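Local structure of putative aminopeptidase (Leishmania major, 5NTH) at residues 102-107 / 118-123; 249-254 / 273-278; 433-438 / 492-497; 131-136 / 176-181. The protein probably works as a manganese-dependent leucyl aminopeptidase of the M17 family, releasing residues from the amino termini of peptides, and binds the inhibitor actinonin. All coordinates share one frame; numbering follows the deposited sequence.

Interaction 1: residues 102-107 / 118-123; sequences TALPAT and DSMSEA
Thr102, Leu104 and Pro105 meet Ser119, Met120 and Ala123 in a largely apolar strand-to-helix contact of the N-terminal domain, a worked example of helix packing in an alpha/beta fold. Strand 97-103 runs out into the loop that leads to helix 117-127, and the helix then comes back across the end of that same strand. Strand 137-142, which follows the helix, is parallel to 97-103 with strand 46-51 between them, so the unit is a beta-alpha-beta crossover, in keeping with the macro-like fold of this domain.

No hydrogen bond joins the two segments. At one end the methyl groups touch: Thr102 CG2 lies 3.8 Å from Ala123 CB. The Thr102 torsion (chi1 -58°) sets OG1 beside the backbone N, and this hydroxyl bonds to Thr83 OG1 on the adjoining strand 83-88. In the middle a single branch of Leu104 does the work, CD2 resting 3.7 Å from Ser119 CB and 4.0 Å from Met120 CG. At the far end the Pro105 ring lies against the serine, with CD 3.2 Å from Ser119 OG. Met120 also touches Val151 and Ala154 of helix 148-156. Asp118 forms a salt bridge with Arg116 and a hydrogen bond with Tyr465 of the second subunit.

Apart from the serine hydroxyl against the proline ring, the meeting surfaces are methyl and methylene groups, so cohesion comes mainly from dispersion and the burial of apolar area, whereas Thr102 OG1 and Asp118 OD2 find their partners beyond the helix-strand interface.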
loop_
_atom_site.group_PDB
_atom_site.type_symbol
_atom_site.label_atom_id
_atom_site.label_comp_id
_atom_site.label_asym_id
_atom_site.label_seq_id
_atom_site.Cartn_x
_atom_site.Cartn_y
_atom_site.Cartn_z
ATOM N N THR A 102 -7.000 42.222 17.816
ATOM C CA THR A 102 -6.037 41.138 17.668
ATOM C C THR A 102 -4.602 41.629 17.700
ATOM O O THR A 102 -4.171 42.418 16.869
ATOM C CB THR A 102 -6.291 40.312 16.376
ATOM O OG1 THR A 102 -7.622 39.781 16.393
ATOM C CG2 THR A 102 -5.330 39.138 16.271
ATOM N N ALA A 103 -3.852 41.095 18.654
ATOM C CA ALA A 103 -2.429 41.329 18.742
ATOM C C ALA A 103 -1.664 40.341 17.857
ATOM O O ALA A 103 -1.908 39.120 17.887
ATOM C CB ALA A 103 -1.978 41.191 20.171
ATOM N N LEU A 104 -0.730 40.890 17.084
ATOM C CA LEU A 104 0.156 40.098 16.293
ATOM C C LEU A 104 1.118 39.421 17.241
ATOM O O LEU A 104 1.218 39.810 18.405
ATOM C CB LEU A 104 0.919 40.947 15.294
ATOM C CG LEU A 104 0.061 41.770 14.307
ATOM C CD1 LEU A 104 0.913 42.820 13.582
ATOM C CD2 LEU A 104 -0.738 40.904 13.327
ATOM N N PRO A 105 1.811 38.374 16.753
ATOM C CA PRO A 105 2.743 37.652 17.616
ATOM C C PRO A 105 3.985 38.446 17.998
ATOM O O PRO A 105 4.445 39.355 17.255
ATOM C CB PRO A 105 3.123 36.425 16.774
ATOM C CG PRO A 105 1.994 36.270 15.797
ATOM C CD PRO A 105 1.670 37.684 15.450
ATOM N N ALA A 106 4.499 38.056 19.165
ATOM C CA ALA A 106 5.632 38.708 19.827
ATOM C C ALA A 106 6.938 38.625 19.032
ATOM O O ALA A 106 7.641 39.620 18.915
ATOM C CB ALA A 106 5.820 38.080 21.205
ATOM N N THR A 107 7.227 37.445 18.470
ATOM C CA THR A 107 8.542 37.132 17.903
ATOM C C THR A 107 8.427 36.654 16.450
ATOM O O THR A 107 7.568 35.852 16.098
ATOM C CB THR A 107 9.291 36.078 18.777
ATOM O OG1 THR A 107 8.541 34.860 18.832
ATOM C CG2 THR A 107 9.459 36.567 20.226
ATOM N N ASP A 118 0.957 37.149 7.805
ATOM C CA ASP A 118 0.239 35.904 8.044
ATOM C C ASP A 118 -0.812 36.029 9.137
ATOM O O ASP A 118 -1.936 35.580 8.987
ATOM C CB ASP A 118 1.192 34.715 8.348
ATOM C CG ASP A 118 2.360 35.079 9.263
ATOM O OD1 ASP A 118 2.303 36.101 9.984
ATOM O OD2 ASP A 118 3.364 34.343 9.240
ATOM N N SER A 119 -0.422 36.622 10.246
ATOM C CA SER A 119 -1.332 36.835 11.347
ATOM C C SER A 119 -2.428 37.840 10.987
ATOM O O SER A 119 -3.569 37.706 11.407
ATOM C CB SER A 119 -0.535 37.283 12.556
ATOM O OG SER A 119 0.362 36.248 12.921
ATOM N N MET A 120 -2.075 38.827 10.177
ATOM C CA MET A 120 -3.038 39.816 9.690
ATOM C C MET A 120 -4.125 39.130 8.901
ATOM O O MET A 120 -5.289 39.396 9.104
ATOM C CB MET A 120 -2.373 40.853 8.783
ATOM C CG MET A 120 -1.473 41.840 9.491
ATOM S SD MET A 120 -0.889 43.195 8.421
ATOM C CE MET A 120 -0.020 44.148 9.675
ATOM N N SER A 121 -3.715 38.256 7.996
ATOM C CA SER A 121 -4.647 37.434 7.235
ATOM C C SER A 121 -5.519 36.519 8.122
ATOM O O SER A 121 -6.732 36.439 7.912
ATOM C CB SER A 121 -3.889 36.651 6.162
ATOM O OG SER A 121 -3.722 37.475 5.017
ATOM N N GLU A 122 -4.923 35.849 9.103
ATOM C CA GLU A 122 -5.704 35.015 10.016
ATOM C C GLU A 122 -6.697 35.865 10.781
ATOM O O GLU A 122 -7.813 35.437 11.017
ATOM C CB GLU A 122 -4.833 34.235 11.008
ATOM C CG GLU A 122 -4.073 33.051 10.398
ATOM C CD GLU A 122 -3.119 32.334 11.374
ATOM O OE1 GLU A 122 -3.097 32.669 12.590
ATOM O OE2 GLU A 122 -2.390 31.420 10.918
ATOM N N ALA A 123 -6.297 37.069 11.162
ATOM C CA ALA A 123 -7.139 37.906 11.984
ATOM C C ALA A 123 -8.277 38.525 11.178
ATOM O O ALA A 123 -9.436 38.575 11.654
ATOM C CB ALA A 123 -6.311 38.980 12.627
#

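Interaction 2: residues 249-254 / 273-278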
loop_
_atom_site.group_PDB
_atom_site.type_symbol
_atom_site.label_atom_id
_atom_site.label_comp_id
_atom_site.label_asym_id
_atom_site.label_seq_id
_atom_site.Cartn_x
_atom_site.Cartn_y
_atom_site.Cartn_z
ATOM N N VAL A 249 -0.846 33.885 -29.292
ATOM C CA VAL A 249 -1.446 32.618 -28.861
ATOM C C VAL A 249 -1.032 31.549 -29.830
ATOM O O VAL A 249 -1.251 31.701 -31.017
ATOM C CB VAL A 249 -2.984 32.671 -28.905
ATOM C CG1 VAL A 249 -3.588 31.346 -28.464
ATOM C CG2 VAL A 249 -3.514 33.795 -28.030
ATOM N N ILE A 250 -0.469 30.452 -29.346
ATOM C CA ILE A 250 -0.297 29.258 -30.193
ATOM C C ILE A 250 -1.216 28.193 -29.628
ATOM O O ILE A 250 -1.126 27.886 -28.448
ATOM C CB ILE A 250 1.179 28.797 -30.262
ATOM C CG1 ILE A 250 2.071 29.970 -30.740
ATOM C CG2 ILE A 250 1.334 27.591 -31.212
ATOM C CD1 ILE A 250 3.526 29.833 -30.382
ATOM N N LYS A 251 -2.109 27.650 -30.449
ATOM C CA LYS A 251 -3.176 26.764 -29.947
ATOM C C LYS A 251 -3.208 25.399 -30.650
ATOM O O LYS A 251 -3.037 25.328 -31.862
ATOM C CB LYS A 251 -4.534 27.457 -30.109
ATOM C CG LYS A 251 -5.744 26.654 -29.642
ATOM C CD LYS A 251 -7.057 27.422 -29.889
ATOM C CE LYS A 251 -8.311 26.526 -29.843
ATOM N NZ LYS A 251 -9.616 27.266 -29.737
ATOM N N GLY A 252 -3.424 24.332 -29.865
ATOM C CA GLY A 252 -3.794 23.009 -30.372
ATOM C C GLY A 252 -2.781 22.432 -31.336
ATOM O O GLY A 252 -1.647 22.241 -30.954
ATOM N N ASP A 253 -3.189 22.169 -32.579
ATOM C CA ASP A 253 -2.275 21.639 -33.624
ATOM C C ASP A 253 -1.171 22.609 -34.035
ATOM O O ASP A 253 -0.102 22.177 -34.445
ATOM C CB ASP A 253 -3.051 21.143 -34.867
ATOM C CG ASP A 253 -4.065 20.016 -34.528
ATOM O OD1 ASP A 253 -4.132 19.523 -33.369
ATOM O OD2 ASP A 253 -4.812 19.614 -35.442
ATOM N N GLU A 254 -1.424 23.912 -33.888
ATOM C CA GLU A 254 -0.410 24.942 -34.100
ATOM C C GLU A 254 0.849 24.689 -33.244
ATOM O O GLU A 254 1.959 25.013 -33.679
ATOM C CB GLU A 254 -0.993 26.343 -33.856
ATOM N N PRO A 273 -8.161 21.994 -25.848
ATOM C CA PRO A 273 -6.748 21.864 -26.235
ATOM C C PRO A 273 -5.734 22.776 -25.523
ATOM O O PRO A 273 -6.100 23.698 -24.810
ATOM C CB PRO A 273 -6.777 22.143 -27.739
ATOM C CG PRO A 273 -7.939 23.054 -27.917
ATOM C CD PRO A 273 -8.936 22.753 -26.845
ATOM N N ALA A 274 -4.462 22.484 -25.747
ATOM C CA ALA A 274 -3.379 23.257 -25.181
ATOM C C ALA A 274 -3.223 24.650 -25.827
ATOM O O ALA A 274 -3.594 24.851 -26.979
ATOM C CB ALA A 274 -2.083 22.475 -25.292
ATOM N N HIS A 275 -2.696 25.603 -25.054
ATOM C CA HIS A 275 -2.351 26.930 -25.563
ATOM C C HIS A 275 -1.069 27.408 -24.925
ATOM O O HIS A 275 -0.888 27.287 -23.713
ATOM C CB HIS A 275 -3.360 28.021 -25.181
ATOM C CG HIS A 275 -4.767 27.782 -25.617
ATOM N ND1 HIS A 275 -5.546 26.769 -25.106
ATOM C CD2 HIS A 275 -5.574 28.503 -26.434
ATOM C CE1 HIS A 275 -6.755 26.842 -25.637
ATOM N NE2 HIS A 275 -6.802 27.891 -26.440
ATOM N N LEU A 276 -0.212 28.013 -25.738
ATOM C CA LEU A 276 0.733 28.975 -25.211
ATOM C C LEU A 276 0.155 30.350 -25.466
ATOM O O LEU A 276 -0.132 30.723 -26.596
ATOM C CB LEU A 276 2.117 28.814 -25.822
ATOM C CG LEU A 276 2.945 27.715 -25.155
ATOM C CD1 LEU A 276 4.173 27.462 -25.982
ATOM C CD2 LEU A 276 3.383 28.093 -23.752
ATOM N N VAL A 277 -0.060 31.086 -24.394
ATOM C CA VAL A 277 -0.627 32.400 -24.498
ATOM C C VAL A 277 0.380 33.333 -23.856
ATOM O O VAL A 277 0.782 33.107 -22.703
ATOM C CB VAL A 277 -1.955 32.497 -23.748
ATOM C CG1 VAL A 277 -2.587 33.869 -23.969
ATOM C CG2 VAL A 277 -2.897 31.385 -24.175
ATOM N N THR A 278 0.785 34.363 -24.607
ATOM C CA THR A 278 1.729 35.336 -24.121
ATOM C C THR A 278 1.197 36.739 -24.347
ATOM O O THR A 278 0.789 37.087 -25.457
ATOM C CB THR A 278 3.081 35.227 -24.802
ATOM O OG1 THR A 278 3.701 33.991 -24.439
ATOM C CG2 THR A 278 3.984 36.405 -24.363
#
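Leu276 O takes two donors from the opposite strand: the N-H of Ile250, at 2.8 Å from Ile250 N and in the carbonyl plane, and a weaker CH contact from Val249 CA, 3.2 Å away. Leu276 N returns a bond of 2.9 Å to Ile250 O, which makes Ile250 and Leu276 a hydrogen-bonded antiparallel pair flanked by two non-hydrogen-bonded ones, Val249 with Val277 and Lys251 with His275. A third bond, from Gly252 N to Ala274 O (2.9 Å), continues the ladder just past the strand, where the positive phi of Gly252 (59°) turns the chain toward helix 253-257.

On the sheet face that carries Val249, Lys251, His275 and Val277, Lys251 runs extended beside the imidazole, its CG anti to the backbone N (chi1 179°). This CG makes a CH-pi contact over the ring face, displaced toward the rim, and Lys251 CD lies 3.5 Å from His275 NE2. Val249 CG1 comes to the ring's edge, while helix 229-243 packs on the histidine through Val230 and Ala233. On the other face, Ile250 and Leu276 both meet Tyr260 and Leu255.

Lys251 NZ stands 4.4 Å from His275 NE2, so a neutral imidazole would probably be favoured in this strand pair at one margin of the sheet within the chain.

Interaction 3: residues 433-438 / 492-497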
loop_
_atom_site.group_PDB
_atom_site.type_symbol
_atom_site.label_atom_id
_atom_site.label_comp_id
_atom_site.label_asym_id
_atom_site.label_seq_id
_atom_site.Cartn_x
_atom_site.Cartn_y
_atom_site.Cartn_z
ATOM N N GLY A 433 9.571 27.510 -2.908
ATOM C CA GLY A 433 10.956 27.094 -3.170
ATOM C C GLY A 433 11.502 27.828 -4.368
ATOM O O GLY A 433 10.878 27.816 -5.427
ATOM N N VAL A 434 12.630 28.505 -4.189
ATOM C CA VAL A 434 13.226 29.270 -5.255
ATOM C C VAL A 434 14.507 28.577 -5.688
ATOM O O VAL A 434 15.405 28.309 -4.883
ATOM C CB VAL A 434 13.524 30.707 -4.835
ATOM C CG1 VAL A 434 14.182 31.463 -5.986
ATOM C CG2 VAL A 434 12.250 31.410 -4.409
ATOM N N TYR A 435 14.558 28.287 -6.977
ATOM C CA TYR A 435 15.673 27.614 -7.611
ATOM C C TYR A 435 16.207 28.616 -8.592
ATOM O O TYR A 435 15.570 28.902 -9.605
ATOM C CB TYR A 435 15.216 26.365 -8.342
ATOM C CG TYR A 435 16.275 25.723 -9.227
ATOM C CD1 TYR A 435 17.223 24.834 -8.704
ATOM C CD2 TYR A 435 16.291 25.970 -10.588
ATOM C CE1 TYR A 435 18.148 24.234 -9.511
ATOM C CE2 TYR A 435 17.219 25.375 -11.411
ATOM C CZ TYR A 435 18.147 24.511 -10.876
ATOM O OH TYR A 435 19.060 23.947 -11.739
ATOM N N ALA A 436 17.380 29.145 -8.289
ATOM C CA ALA A 436 17.834 30.360 -8.927
ATOM C C ALA A 436 19.251 30.235 -9.401
ATOM O O ALA A 436 20.120 29.916 -8.601
ATOM C CB ALA A 436 17.728 31.498 -7.933
ATOM N N SER A 437 19.478 30.562 -10.673
ATOM C CA SER A 437 20.827 30.492 -11.294
ATOM C C SER A 437 21.761 31.657 -10.991
ATOM O O SER A 437 22.820 31.719 -11.563
ATOM C CB SER A 437 20.692 30.456 -12.814
ATOM O OG SER A 437 20.137 31.692 -13.241
ATOM N N ASP A 438 21.365 32.602 -10.147
ATOM C CA ASP A 438 22.185 33.763 -9.843
ATOM C C ASP A 438 21.920 34.118 -8.384
ATOM O O ASP A 438 20.784 34.423 -8.025
ATOM C CB ASP A 438 21.773 34.878 -10.790
ATOM C CG ASP A 438 22.608 36.140 -10.645
ATOM O OD1 ASP A 438 22.354 36.952 -9.701
ATOM O OD2 ASP A 438 23.479 36.346 -11.523
ATOM N N GLY A 492 13.020 19.833 -10.432
ATOM C CA GLY A 492 11.952 20.395 -11.224
ATOM C C GLY A 492 12.384 21.659 -11.908
ATOM O O GLY A 492 12.098 21.865 -13.074
ATOM N N GLY A 493 13.092 22.512 -11.189
ATOM C CA GLY A 493 13.628 23.730 -11.789
ATOM C C GLY A 493 14.669 23.489 -12.861
ATOM O O GLY A 493 14.649 24.130 -13.906
ATOM N N TYR A 494 15.576 22.561 -12.588
ATOM C CA TYR A 494 16.647 22.173 -13.523
ATOM C C TYR A 494 16.106 21.663 -14.850
ATOM O O TYR A 494 16.636 21.966 -15.906
ATOM C CB TYR A 494 17.538 21.099 -12.882
ATOM C CG TYR A 494 18.520 20.459 -13.834
ATOM C CD1 TYR A 494 19.747 21.065 -14.125
ATOM C CD2 TYR A 494 18.213 19.239 -14.455
ATOM C CE1 TYR A 494 20.633 20.478 -15.014
ATOM C CE2 TYR A 494 19.086 18.641 -15.343
ATOM C CZ TYR A 494 20.293 19.258 -15.618
ATOM O OH TYR A 494 21.149 18.663 -16.508
ATOM N N PHE A 495 15.039 20.896 -14.791
ATOM C CA PHE A 495 14.444 20.414 -16.001
ATOM C C PHE A 495 14.101 21.612 -16.843
ATOM O O PHE A 495 14.512 21.684 -17.961
ATOM C CB PHE A 495 13.190 19.588 -15.753
ATOM C CG PHE A 495 12.593 19.067 -17.010
ATOM C CD1 PHE A 495 11.731 19.857 -17.768
ATOM C CD2 PHE A 495 12.953 17.819 -17.495
ATOM C CE1 PHE A 495 11.196 19.386 -18.973
ATOM C CE2 PHE A 495 12.419 17.347 -18.687
ATOM C CZ PHE A 495 11.542 18.139 -19.431
ATOM N N VAL A 496 13.375 22.568 -16.274
ATOM C CA VAL A 496 12.927 23.760 -17.014
ATOM C C VAL A 496 14.103 24.613 -17.459
ATOM O O VAL A 496 14.119 25.163 -18.543
ATOM C CB VAL A 496 12.005 24.666 -16.182
ATOM C CG1 VAL A 496 11.366 25.715 -17.075
ATOM C CG2 VAL A 496 10.899 23.869 -15.502
ATOM N N GLU A 497 15.093 24.740 -16.608
ATOM C CA GLU A 497 16.256 25.508 -16.987
ATOM C C GLU A 497 16.888 25.036 -18.306
ATOM O O GLU A 497 17.373 25.855 -19.093
ATOM C CB GLU A 497 17.298 25.448 -15.897
ATOM C CG GLU A 497 18.368 26.502 -16.030
ATOM C CD GLU A 497 19.384 26.409 -14.920
ATOM O OE1 GLU A 497 19.391 25.377 -14.215
ATOM O OE2 GLU A 497 20.181 27.370 -14.747
#
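The ring of Tyr435 is met at its edge, near its plane, by Glu497 OE1, while Gly493 and the backbone N of Tyr494 approach it obliquely. Its hydroxyl in turn lies in the plane of the Tyr494 ring, at that ring's edge. The two tyrosine side chains run side by side and point the same way, with Tyr435 OH 3.4 Å from Tyr494 CB. Gly493 carries no side chain, which lets the ring come close to the helix backbone: Tyr435 CE2 is 3.5 Å from Gly493 C.

The polar link is a hydrogen bond in which Tyr435 OH donates to Glu497 OE1 over 2.9 Å, meeting the oxygen nearly along its C-O axis. Tyr435 CG is anti to the backbone N (chi1 170°), on the side of the helix. The phenol and carboxylate planes are turned 89° apart. Glu497 uses both oxygens, since OE2 is hydrogen-bonded to the hydroxyl of Tyr461, whose ring also meets that of Tyr435. Two phenols thus fix the carboxylate and would help stabilise its negative charge. Ser437 CB lies 3.7 Å from Glu497 OE2, and Ser437 OG bonds to Phe508 N.

Residues 433-436 and 492-497 cross at -39° in the catalytic domain. Strand 432-436 has 508-512 on one side, touching through His510, and 456-458 on the other; Pro463 of helix 463-467 touches both tyrosines, and helix 391-404 packs on Val496 of helix 488-497 from Leu395 and Val399.

Interaction 4: residues 131-136 / 176-181; sequences VEEGEV and KQAMSL
Met179 has its CG between the backbone N and the carbonyl carbon (chi1 70°) and bends again at the thioether, where chi3 of -81° places CE; the folded side chain crosses that of Val131 at about a right angle. Val131 CG1 touches Met179 CB at 3.7 Å and lies 4.0 Å from Met179 SD, and Leu137 of strand 137-142 meets both residues.

Gly134 N donates to Ala178 O at 2.6 Å in a bent bond, with the donor also tilted from the carbonyl plane. Gly134 occupies the third position of a type II beta turn running from Glu132 to Glu135, where its positive phi (68°) fits the geometry, and the turn is closed by Glu135 N bonding to Glu132 O. Glu135 also braces it through its carboxylate: OE1 accepts Glu132 N from above the carboxylate plane and takes a weak hydrogen bond from His46.

This tight turn leads into strand 137-142, and residues 176-180 lead into 181-185, its parallel neighbour in the sheet of the N-terminal domain. The two segments are already drawing together before the strands begin: Val136 CA makes a CH contact with Ser180 O at 3.3 Å, and backbone hydrogen bonding between Ser180 and Leu137 carries the pairing onward. Toward the surface Glu133 OE1 packs 3.7 Å from Ala178 CB, and Lys176 NZ, 5.2 Å from Glu133 OE1, probably adds a mild long-range attraction.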
loop_
_atom_site.group_PDB
_atom_site.type_symbol
_atom_site.label_atom_id
_atom_site.label_comp_id
_atom_site.label_asym_id
_atom_site.label_seq_id
_atom_site.Cartn_x
_atom_site.Cartn_y
_atom_site.Cartn_z
ATOM N N VAL A 131 -19.861 39.291 9.214
ATOM C CA VAL A 131 -20.267 40.462 8.458
ATOM C C VAL A 131 -21.419 40.059 7.547
ATOM O O VAL A 131 -21.309 39.112 6.774
ATOM C CB VAL A 131 -19.084 41.046 7.658
ATOM C CG1 VAL A 131 -19.513 42.198 6.774
ATOM C CG2 VAL A 131 -18.004 41.524 8.604
ATOM N N GLU A 132 -22.513 40.803 7.623
ATOM C CA GLU A 132 -23.725 40.474 6.868
ATOM C C GLU A 132 -23.732 41.147 5.516
ATOM O O GLU A 132 -22.984 42.091 5.282
ATOM C CB GLU A 132 -24.972 40.882 7.632
ATOM C CG GLU A 132 -25.393 39.923 8.734
ATOM C CD GLU A 132 -26.370 40.599 9.701
ATOM O OE1 GLU A 132 -27.599 40.341 9.630
ATOM O OE2 GLU A 132 -25.912 41.436 10.511
ATOM N N GLU A 133 -24.597 40.641 4.637
ATOM C CA GLU A 133 -24.702 41.104 3.251
ATOM C C GLU A 133 -24.740 42.621 3.197
ATOM O O GLU A 133 -25.364 43.252 4.037
ATOM C CB GLU A 133 -25.938 40.511 2.549
ATOM C CG GLU A 133 -26.291 41.170 1.199
ATOM C CD GLU A 133 -26.631 40.162 0.102
ATOM O OE1 GLU A 133 -25.693 39.701 -0.606
ATOM O OE2 GLU A 133 -27.835 39.844 -0.068
ATOM N N GLY A 134 -24.044 43.195 2.225
ATOM C CA GLY A 134 -23.983 44.636 2.071
ATOM C C GLY A 134 -23.255 45.449 3.134
ATOM O O GLY A 134 -23.181 46.643 3.004
ATOM N N GLU A 135 -22.699 44.838 4.175
ATOM C CA GLU A 135 -22.054 45.602 5.250
ATOM C C GLU A 135 -20.581 45.801 4.962
ATOM O O GLU A 135 -20.066 45.379 3.933
ATOM C CB GLU A 135 -22.232 44.908 6.598
ATOM C CG GLU A 135 -23.673 44.868 7.098
ATOM C CD GLU A 135 -23.769 44.368 8.543
ATOM O OE1 GLU A 135 -22.836 43.683 8.996
ATOM O OE2 GLU A 135 -24.763 44.659 9.246
ATOM N N VAL A 136 -19.915 46.470 5.883
ATOM C CA VAL A 136 -18.547 46.845 5.732
ATOM C C VAL A 136 -17.826 46.384 6.979
ATOM O O VAL A 136 -18.358 46.523 8.097
ATOM C CB VAL A 136 -18.408 48.386 5.601
ATOM C CG1 VAL A 136 -16.940 48.820 5.588
ATOM C CG2 VAL A 136 -19.113 48.890 4.350
ATOM N N LYS A 176 -19.716 36.029 -5.729
ATOM C CA LYS A 176 -20.269 36.648 -4.551
ATOM C C LYS A 176 -19.275 37.641 -3.960
ATOM O O LYS A 176 -18.144 37.309 -3.708
ATOM C CB LYS A 176 -20.586 35.585 -3.531
ATOM C CG LYS A 176 -21.383 36.049 -2.328
ATOM C CD LYS A 176 -21.596 34.852 -1.414
ATOM C CE LYS A 176 -21.710 35.221 0.051
ATOM N NZ LYS A 176 -23.133 35.278 0.477
ATOM N N GLN A 177 -19.733 38.866 -3.763
ATOM C CA GLN A 177 -18.967 39.964 -3.163
ATOM C C GLN A 177 -19.970 40.799 -2.361
ATOM O O GLN A 177 -20.376 41.899 -2.744
ATOM C CB GLN A 177 -18.254 40.793 -4.231
ATOM C CG GLN A 177 -17.000 40.102 -4.742
ATOM C CD GLN A 177 -16.001 41.073 -5.351
ATOM O OE1 GLN A 177 -16.369 41.937 -6.152
ATOM N NE2 GLN A 177 -14.720 40.919 -4.986
ATOM N N ALA A 178 -20.390 40.182 -1.266
ATOM C CA ALA A 178 -21.566 40.578 -0.517
ATOM C C ALA A 178 -21.192 41.659 0.444
ATOM O O ALA A 178 -21.989 42.540 0.736
ATOM C CB ALA A 178 -22.123 39.382 0.252
ATOM N N MET A 179 -19.973 41.579 0.941
ATOM C CA MET A 179 -19.500 42.457 1.974
ATOM C C MET A 179 -18.356 43.292 1.414
ATOM O O MET A 179 -18.125 43.327 0.220
ATOM C CB MET A 179 -19.049 41.604 3.149
ATOM C CG MET A 179 -17.778 40.829 2.861
ATOM S SD MET A 179 -16.888 40.479 4.352
ATOM C CE MET A 179 -16.000 41.983 4.684
ATOM N N SER A 180 -17.633 43.961 2.293
ATOM C CA SER A 180 -16.624 44.889 1.865
ATOM C C SER A 180 -15.669 45.232 2.970
ATOM O O SER A 180 -16.097 45.433 4.095
ATOM C CB SER A 180 -17.302 46.164 1.406
ATOM O OG SER A 180 -16.366 46.864 0.655
ATOM N N LEU A 181 -14.385 45.340 2.640
ATOM C CA LEU A 181 -13.356 45.658 3.646
ATOM C C LEU A 181 -12.779 47.024 3.411
ATOM O O LEU A 181 -12.416 47.338 2.300
ATOM C CB LEU A 181 -12.218 44.651 3.640
ATOM C CG LEU A 181 -12.588 43.218 3.993
ATOM C CD1 LEU A 181 -13.083 42.508 2.743
ATOM C CD2 LEU A 181 -11.382 42.488 4.550
#

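In the fold
Along the chain the order is interaction 1, interaction 4, interaction 2, interaction 3, by the first segment of each. Interactions 1 and 4, with centres about 23 Å apart, belong to the six-stranded sheet of the N-terminal region: one follows the end of strand 97-103, the other precedes strands 137-142 and 181-185, so they sit at opposite ends of parallel strands. Interactions 2 and 3, with centres about 24 Å apart, share the eight-stranded catalytic sheet, the first at its outermost pair and the second near the other margin. Centres of interactions 1 and 2 are about 43 Å apart. Each of the two domains thus has its own sheet, the manganese and actinonin sites lying in the catalytic one.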